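A cystathionine beta-synthase domain protein fused to a Zn-ribbon-like domain (Pyrococcus furiosus, PDB 3GHD) is of unknown function but probably binds a nucleotide through the CBS domain held in this chain and a metal ion through its Zn-ribbon-like domain. Local coordinates at residues Ile3-Lys8 with Ala26-Gly31; Thr10-Ala15 with Asn53-Lys58. One frame throughout, in Å; residues are numbered along the deposited sequence.

Contact 1. Residues Ile3-Lys8 with Ala26-Gly31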
ATOM      1  N   ILE A   3      -1.785 -15.065 -13.507  1.00 15.98           N
ATOM      2  CA  ILE A   3      -0.513 -15.240 -14.187  1.00 14.87           C
ATOM      3  C   ILE A   3      -0.169 -16.741 -14.130  1.00 14.93           C
ATOM      4  O   ILE A   3      -0.383 -17.385 -13.115  1.00 14.65           O
ATOM      5  CB  ILE A   3       0.601 -14.482 -13.474  1.00 15.76           C
ATOM      6  CG1 ILE A   3       0.338 -12.960 -13.384  1.00 17.14           C
ATOM      7  CG2 ILE A   3       1.950 -14.718 -14.172  1.00 16.00           C
ATOM      8  CD1 ILE A   3       0.674 -12.202 -14.660  1.00 18.75           C
ATOM      9  N   VAL A   4       0.378 -17.274 -15.220  1.00 13.54           N
ATOM     10  CA  VAL A   4       0.757 -18.694 -15.294  1.00 13.02           C
ATOM     11  C   VAL A   4       2.152 -18.890 -14.720  1.00 14.06           C
ATOM     12  O   VAL A   4       3.063 -18.133 -15.056  1.00 14.51           O
ATOM     13  CB  VAL A   4       0.688 -19.184 -16.722  1.00 14.06           C
ATOM     14  CG1 VAL A   4       1.049 -20.697 -16.805  1.00 11.65           C
ATOM     15  CG2 VAL A   4      -0.741 -18.905 -17.293  1.00 12.72           C
ATOM     16  N   VAL A   5       2.287 -19.885 -13.839  1.00 13.18           N
ATOM     17  CA  VAL A   5       3.570 -20.306 -13.246  1.00 14.81           C
ATOM     18  C   VAL A   5       3.775 -21.803 -13.405  1.00 15.23           C
ATOM     19  O   VAL A   5       2.883 -22.509 -13.846  1.00 16.51           O
ATOM     20  CB  VAL A   5       3.667 -19.986 -11.749  1.00 13.61           C
ATOM     21  CG1 VAL A   5       3.555 -18.480 -11.496  1.00 15.61           C
ATOM     22  CG2 VAL A   5       2.615 -20.777 -10.914  1.00 13.30           C
ATOM     23  N   GLN A   6       4.957 -22.273 -13.020  1.00 16.70           N
ATOM     24  CA  GLN A   6       5.309 -23.695 -13.079  1.00 17.46           C
ATOM     25  C   GLN A   6       5.184 -24.358 -11.694  1.00 17.28           C
ATOM     26  O   GLN A   6       5.415 -23.721 -10.670  1.00 15.86           O
ATOM     27  CB  GLN A   6       6.740 -23.825 -13.579  1.00 18.34           C
ATOM     28  CG  GLN A   6       6.977 -23.279 -14.990  1.00 20.74           C
ATOM     29  CD  GLN A   6       8.420 -22.843 -15.210  1.00 24.20           C
ATOM     30  OE1 GLN A   6       9.175 -23.503 -15.932  1.00 25.02           O
ATOM     31  NE2 GLN A   6       8.817 -21.736 -14.560  1.00 25.94           N
ATOM     32  N   PRO A   7       4.859 -25.664 -11.662  1.00 17.89           N
ATOM     33  CA  PRO A   7       4.664 -26.359 -10.382  1.00 17.91           C
ATOM     34  C   PRO A   7       5.822 -26.220  -9.405  1.00 18.20           C
ATOM     35  O   PRO A   7       5.609 -26.171  -8.195  1.00 18.48           O
ATOM     36  CB  PRO A   7       4.524 -27.828 -10.796  1.00 18.10           C
ATOM     37  CG  PRO A   7       5.012 -27.904 -12.182  1.00 18.21           C
ATOM     38  CD  PRO A   7       4.689 -26.584 -12.797  1.00 17.87           C
ATOM     39  N   LYS A   8       7.030 -26.143  -9.938  1.00 18.60           N
ATOM     40  CA  LYS A   8       8.225 -26.148  -9.111  1.00 18.71           C
ATOM     41  C   LYS A   8       8.650 -24.733  -8.706  1.00 18.59           C
ATOM     42  O   LYS A   8       9.592 -24.588  -7.942  1.00 19.68           O
ATOM     43  CB  LYS A   8       9.350 -26.878  -9.836  1.00 18.83           C
ATOM     44  N   ALA A  26      -2.262 -17.403  -9.300  1.00 15.04           N
ATOM     45  CA  ALA A  26      -1.198 -18.020 -10.074  1.00 14.66           C
ATOM     46  C   ALA A  26      -1.728 -19.348 -10.528  1.00 14.01           C
ATOM     47  O   ALA A  26      -2.051 -20.189  -9.673  1.00 13.60           O
ATOM     48  CB  ALA A  26       0.064 -18.274  -9.214  1.00 15.27           C
ATOM     49  N   VAL A  27      -1.832 -19.516 -11.841  1.00 14.45           N
ATOM     50  CA  VAL A  27      -2.349 -20.722 -12.482  1.00 14.46           C
ATOM     51  C   VAL A  27      -1.152 -21.612 -12.765  1.00 14.21           C
ATOM     52  O   VAL A  27      -0.234 -21.225 -13.484  1.00 13.88           O
ATOM     53  CB  VAL A  27      -3.141 -20.430 -13.751  1.00 14.66           C
ATOM     54  CG1 VAL A  27      -3.522 -21.719 -14.450  1.00 15.04           C
ATOM     55  CG2 VAL A  27      -4.400 -19.593 -13.410  1.00 14.60           C
ATOM     56  N   VAL A  28      -1.142 -22.759 -12.111  1.00 15.17           N
ATOM     57  CA  VAL A  28      -0.028 -23.702 -12.172  1.00 16.88           C
ATOM     58  C   VAL A  28      -0.191 -24.628 -13.379  1.00 18.06           C
ATOM     59  O   VAL A  28      -1.160 -25.415 -13.454  1.00 17.30           O
ATOM     60  CB  VAL A  28       0.101 -24.516 -10.847  1.00 16.65           C
ATOM     61  CG1 VAL A  28       1.278 -25.476 -10.909  1.00 18.10           C
ATOM     62  CG2 VAL A  28       0.223 -23.524  -9.626  1.00 17.42           C
HETATM   63  N   MSE A  29       0.750 -24.504 -14.320  1.00 19.55           N
HETATM   64  CA  MSE A  29       0.769 -25.318 -15.543  1.00 21.25           C
HETATM   65  C   MSE A  29       2.034 -26.143 -15.673  1.00 21.01           C
HETATM   66  O   MSE A  29       3.148 -25.647 -15.470  1.00 20.48           O
HETATM   67  CB  MSE A  29       0.658 -24.427 -16.788  1.00 22.15           C
HETATM   68  CG  MSE A  29      -0.728 -23.934 -17.087  1.00 27.94           C
HETATM   69 SE   MSE A  29      -0.772 -23.120 -18.890  1.00 43.09          SE
HETATM   70  CE  MSE A  29      -2.644 -22.519 -18.995  1.00 37.41           C
ATOM     71  N   GLU A  30       1.832 -27.410 -16.035  1.00 21.84           N
ATOM     72  CA  GLU A  30       2.891 -28.350 -16.343  1.00 22.24           C
ATOM     73  C   GLU A  30       2.752 -28.571 -17.837  1.00 22.16           C
ATOM     74  O   GLU A  30       1.791 -29.189 -18.305  1.00 20.71           O
ATOM     75  CB  GLU A  30       2.661 -29.650 -15.578  1.00 22.78           C
ATOM     76  CG  GLU A  30       3.762 -30.702 -15.743  1.00 24.90           C
ATOM     77  CD  GLU A  30       5.036 -30.320 -15.028  1.00 27.64           C
ATOM     78  OE1 GLU A  30       5.803 -29.470 -15.561  1.00 30.86           O
ATOM     79  OE2 GLU A  30       5.258 -30.874 -13.924  1.00 29.93           O
ATOM     80  N   GLY A  31       3.680 -27.995 -18.586  1.00 22.83           N
ATOM     81  CA  GLY A  31       3.580 -27.961 -20.044  1.00 23.39           C
ATOM     82  C   GLY A  31       2.249 -27.352 -20.456  1.00 23.55           C
ATOM     83  O   GLY A  31       1.982 -26.190 -20.186  1.00 24.18           O
TER
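Pro7 gives up more surface here than any other residue, and it does so just beyond the point where two parallel strands stop pairing. Its ring lies over the C-terminal end of strand 25-30, with Pro7 CD only 3.2 Å from Met29 O. Pro7 CG faces the Glu30 carboxylate, with Glu30 OE2 3.5 Å from it; the Glu30 side chain, bent at chi2 (71°), crosses Pro7 at about a right angle. On the other flank Val28 CG1 packs 3.5 Å from Pro7 CA. An alanine here would remove CG and CD and would probably lose the packing on Glu30 and the Met29 carbonyl, leaving this end of the strand pair less firmly held.

Upstream, Val5 works through both backbone and side chain. Val5 N donates to Val27 O at 2.9 Å, and Val5 O accepts from Met29 N at 3.0 Å in a nearly straight bond (178°) running almost along the C=O axis. Val27 N reaches back to Ile3 O, so residues 3 and 5 bracket 27 as parallel pairing requires; Pro7, lacking an N-H, cannot extend the series to Met29 O. With CG1 anti to the carbonyl carbon (chi1 -61°), Val5 CG2 takes the crowded position between N and carbonyl carbon and meets Val28 CG2 at 3.9 Å, with Ala26 CB close by. This face is turned to helix 11-20, where Val14 touches Ala26.

Across the sheet, the side chains of Val4 and Met29, a selenomethionine, cross obliquely, Val4 CG1 lying 3.7 Å from Met29 SE. The two strands, linked through helix 11-20, form the parallel pair of a beta-alpha-beta crossover, as found in CBS domains.

Contact 2. Residues Thr10-Ala15 with Asn53-Lys58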
ATOM      1  N   THR A  10       8.898 -21.551  -6.526  1.00 14.79           N
ATOM      2  CA  THR A  10       8.745 -21.342  -5.091  1.00 14.77           C
ATOM      3  C   THR A  10       7.823 -20.148  -4.812  1.00 15.17           C
ATOM      4  O   THR A  10       7.588 -19.335  -5.679  1.00 15.96           O
ATOM      5  CB  THR A  10      10.090 -21.124  -4.410  1.00 14.68           C
ATOM      6  OG1 THR A  10      10.802 -20.096  -5.075  1.00 12.65           O
ATOM      7  CG2 THR A  10      10.923 -22.386  -4.455  1.00 13.73           C
ATOM      8  N   VAL A  11       7.316 -20.091  -3.580  1.00 15.31           N
ATOM      9  CA  VAL A  11       6.248 -19.217  -3.182  1.00 15.95           C
ATOM     10  C   VAL A  11       6.667 -17.741  -3.114  1.00 15.34           C
ATOM     11  O   VAL A  11       5.855 -16.806  -3.405  1.00 16.37           O
ATOM     12  CB  VAL A  11       5.597 -19.787  -1.895  1.00 15.44           C
ATOM     13  CG1 VAL A  11       4.635 -18.750  -1.319  1.00 14.91           C
ATOM     14  CG2 VAL A  11       4.801 -21.015  -2.257  1.00 12.57           C
ATOM     15  N   ASP A  12       7.950 -17.552  -2.757  1.00 17.01           N
ATOM     16  CA  ASP A  12       8.605 -16.245  -2.787  1.00 16.20           C
ATOM     17  C   ASP A  12       8.642 -15.708  -4.198  1.00 16.63           C
ATOM     18  O   ASP A  12       8.282 -14.551  -4.406  1.00 15.37           O
ATOM     19  CB  ASP A  12      10.008 -16.235  -2.164  1.00 17.35           C
ATOM     20  CG  ASP A  12      10.963 -17.212  -2.812  1.00 17.01           C
ATOM     21  OD1 ASP A  12      10.604 -18.369  -3.072  1.00 22.39           O
ATOM     22  OD2 ASP A  12      12.100 -16.814  -3.076  1.00 18.22           O
ATOM     23  N   ARG A  13       9.069 -16.516  -5.162  1.00 15.01           N
ATOM     24  CA  ARG A  13       9.085 -16.065  -6.550  1.00 15.35           C
ATOM     25  C   ARG A  13       7.668 -15.787  -7.111  1.00 14.62           C
ATOM     26  O   ARG A  13       7.480 -14.856  -7.851  1.00 15.56           O
ATOM     27  CB  ARG A  13       9.796 -17.042  -7.459  1.00 14.83           C
ATOM     28  CG  ARG A  13      11.354 -17.119  -7.191  1.00 15.80           C
ATOM     29  CD  ARG A  13      12.032 -17.755  -8.380  1.00 16.91           C
ATOM     30  N   VAL A  14       6.723 -16.630  -6.771  1.00 14.61           N
ATOM     31  CA  VAL A  14       5.368 -16.545  -7.283  1.00 15.43           C
ATOM     32  C   VAL A  14       4.643 -15.287  -6.702  1.00 14.55           C
ATOM     33  O   VAL A  14       3.961 -14.559  -7.411  1.00 17.04           O
ATOM     34  CB  VAL A  14       4.636 -17.820  -6.968  1.00 14.90           C
ATOM     35  CG1 VAL A  14       3.144 -17.671  -7.275  1.00 15.16           C
ATOM     36  CG2 VAL A  14       5.271 -18.984  -7.737  1.00 15.42           C
ATOM     37  N   ALA A  15       4.827 -15.037  -5.402  1.00 14.94           N
ATOM     38  CA  ALA A  15       4.408 -13.829  -4.707  1.00 14.81           C
ATOM     39  C   ALA A  15       4.824 -12.524  -5.435  1.00 14.36           C
ATOM     40  O   ALA A  15       4.013 -11.626  -5.633  1.00 13.98           O
ATOM     41  CB  ALA A  15       5.005 -13.846  -3.263  1.00 13.84           C
ATOM     42  N   ASN A  53       8.605 -21.324   5.487  1.00 18.16           N
ATOM     43  CA  ASN A  53       9.458 -20.420   4.689  1.00 18.60           C
ATOM     44  C   ASN A  53       9.047 -20.446   3.200  1.00 18.00           C
ATOM     45  O   ASN A  53       9.091 -21.513   2.585  1.00 18.17           O
ATOM     46  CB  ASN A  53      10.921 -20.809   4.824  1.00 18.66           C
ATOM     47  CG  ASN A  53      11.882 -19.719   4.352  1.00 20.14           C
ATOM     48  OD1 ASN A  53      11.491 -18.610   3.991  1.00 21.88           O
ATOM     49  ND2 ASN A  53      13.142 -20.020   4.396  1.00 18.76           N
ATOM     50  N   PRO A  54       8.648 -19.297   2.624  1.00 17.77           N
ATOM     51  CA  PRO A  54       8.081 -19.349   1.261  1.00 17.77           C
ATOM     52  C   PRO A  54       9.100 -19.862   0.194  1.00 18.21           C
ATOM     53  O   PRO A  54       8.690 -20.498  -0.788  1.00 17.86           O
ATOM     54  CB  PRO A  54       7.601 -17.904   1.022  1.00 17.72           C
ATOM     55  CG  PRO A  54       7.323 -17.368   2.436  1.00 16.82           C
ATOM     56  CD  PRO A  54       8.512 -17.952   3.209  1.00 17.85           C
ATOM     57  N   LYS A  55      10.393 -19.632   0.441  1.00 18.66           N
ATOM     58  CA  LYS A  55      11.518 -20.146  -0.397  1.00 19.11           C
ATOM     59  C   LYS A  55      11.642 -21.673  -0.414  1.00 18.77           C
ATOM     60  O   LYS A  55      12.197 -22.261  -1.345  1.00 18.87           O
ATOM     61  CB  LYS A  55      12.859 -19.548   0.074  1.00 19.16           C
ATOM     62  CG  LYS A  55      12.859 -18.010   0.199  1.00 21.47           C
ATOM     63  CD  LYS A  55      14.316 -17.481   0.398  1.00 21.57           C
ATOM     64  CE  LYS A  55      14.852 -16.807  -0.884  1.00 21.22           C
ATOM     65  NZ  LYS A  55      16.243 -16.186  -0.771  1.00 24.02           N
ATOM     66  N   GLU A  56      11.160 -22.316   0.641  1.00 18.38           N
ATOM     67  CA  GLU A  56      11.219 -23.779   0.768  1.00 18.00           C
ATOM     68  C   GLU A  56       9.916 -24.447   0.363  1.00 17.46           C
ATOM     69  O   GLU A  56       9.769 -25.663   0.514  1.00 17.85           O
ATOM     70  CB  GLU A  56      11.534 -24.144   2.208  1.00 18.14           C
ATOM     71  CG  GLU A  56      12.779 -23.472   2.720  1.00 18.88           C
ATOM     72  CD  GLU A  56      13.104 -23.850   4.179  1.00 24.42           C
ATOM     73  OE1 GLU A  56      12.281 -24.552   4.841  1.00 23.58           O
ATOM     74  OE2 GLU A  56      14.188 -23.423   4.659  1.00 23.81           O
ATOM     75  N   VAL A  57       8.976 -23.657  -0.145  1.00 15.79           N
ATOM     76  CA  VAL A  57       7.672 -24.186  -0.553  1.00 15.60           C
ATOM     77  C   VAL A  57       7.430 -23.993  -2.080  1.00 15.59           C
ATOM     78  O   VAL A  57       7.622 -22.899  -2.619  1.00 17.86           O
ATOM     79  CB  VAL A  57       6.554 -23.615   0.358  1.00 15.69           C
ATOM     80  CG1 VAL A  57       5.173 -24.021  -0.136  1.00 14.73           C
ATOM     81  CG2 VAL A  57       6.774 -24.074   1.818  1.00 15.68           C
ATOM     82  N   LYS A  58       7.052 -25.073  -2.764  1.00 15.94           N
ATOM     83  CA  LYS A  58       6.754 -25.073  -4.189  1.00 15.76           C
ATOM     84  C   LYS A  58       5.244 -24.877  -4.344  1.00 17.27           C
ATOM     85  O   LYS A  58       4.464 -25.444  -3.558  1.00 16.70           O
ATOM     86  CB  LYS A  58       7.257 -26.374  -4.843  1.00 16.22           C
ATOM     87  CG  LYS A  58       8.748 -26.566  -4.611  1.00 16.50           C
ATOM     88  CD  LYS A  58       9.339 -27.746  -5.351  1.00 17.96           C
ATOM     89  CE  LYS A  58       9.799 -28.910  -4.445  1.00 19.76           C
ATOM     90  NZ  LYS A  58       8.738 -29.955  -4.184  1.00 18.49           N
TER
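The backbone N of Val11, the first residue of helix 11-20, splits its hydrogen between two carbonyls of segment 53-58: Val57 O at 3.0 Å, approached nearly along its C=O axis, and Pro54 O at 3.1 Å, approached from above its plane. Both bonds are bent (132° and 137°), as expected of a shared hydrogen. Pro54 O is gripped a second time, by Val57 N, which closes the short 3-10 turn at 54-56. The two carbonyls would probably interact favourably with the positive end of the helix dipole.

Thr10, at the N-cap position, makes no capping bond with its side chain. Instead Thr10 OG1, in the crowded place between N and carbonyl carbon, donates to Asp12 OD1 at 2.7 Å, coming from above the carboxylate plane, while Thr10 CG2 rests 3.4 Å from Lys55 O. With its rotation thus restrained, the carboxylate of Asp12, a buried residue, lies over Lys55, Asp12 OD1 being 3.3 Å from Lys55 CA and OD2 near CG and CE. No salt bridge forms, since Lys55 NZ stays 4.8 Å from Asp12 OD2, though the opposite charges may still attract. Val11 closes the apolar side of the contact: Val11 CG2 lies alongside Val57 CG1 at 3.7 Å, and the Val11 and Pro54 side chains cross at about a right angle, CG1 meeting Pro54 CB.

Beyond these residues, Val11 packs on Ile43 and Pro54 on Val47, both from helix 40-48, while Val48 of the second subunit packs on Asp12. Segment 53-58 thus folds over the N-terminal end of helix 11-20 on its way from helix 40-48 to strand 64-65.

Overall arrangement
From the N terminus the chain runs through strand 2-5, turns at Pro7 and enters helix 11-20, then returns in strand 25-30, where contact 1 closes the first loop. It continues through strand 33-39 and helix 40-48 before segment 53-58 comes back to the start of helix 11-20 and contact 2 closes a wider loop. The segments alternate, so the two contacts cross rather than nest. Their centres are about 13 Å apart, yet they touch: Val14 packs on Val5, and Lys58 on Pro7. Contact 1 ties strand to strand within the sheet; contact 2 ties the helix beside that sheet to the later part of the chain.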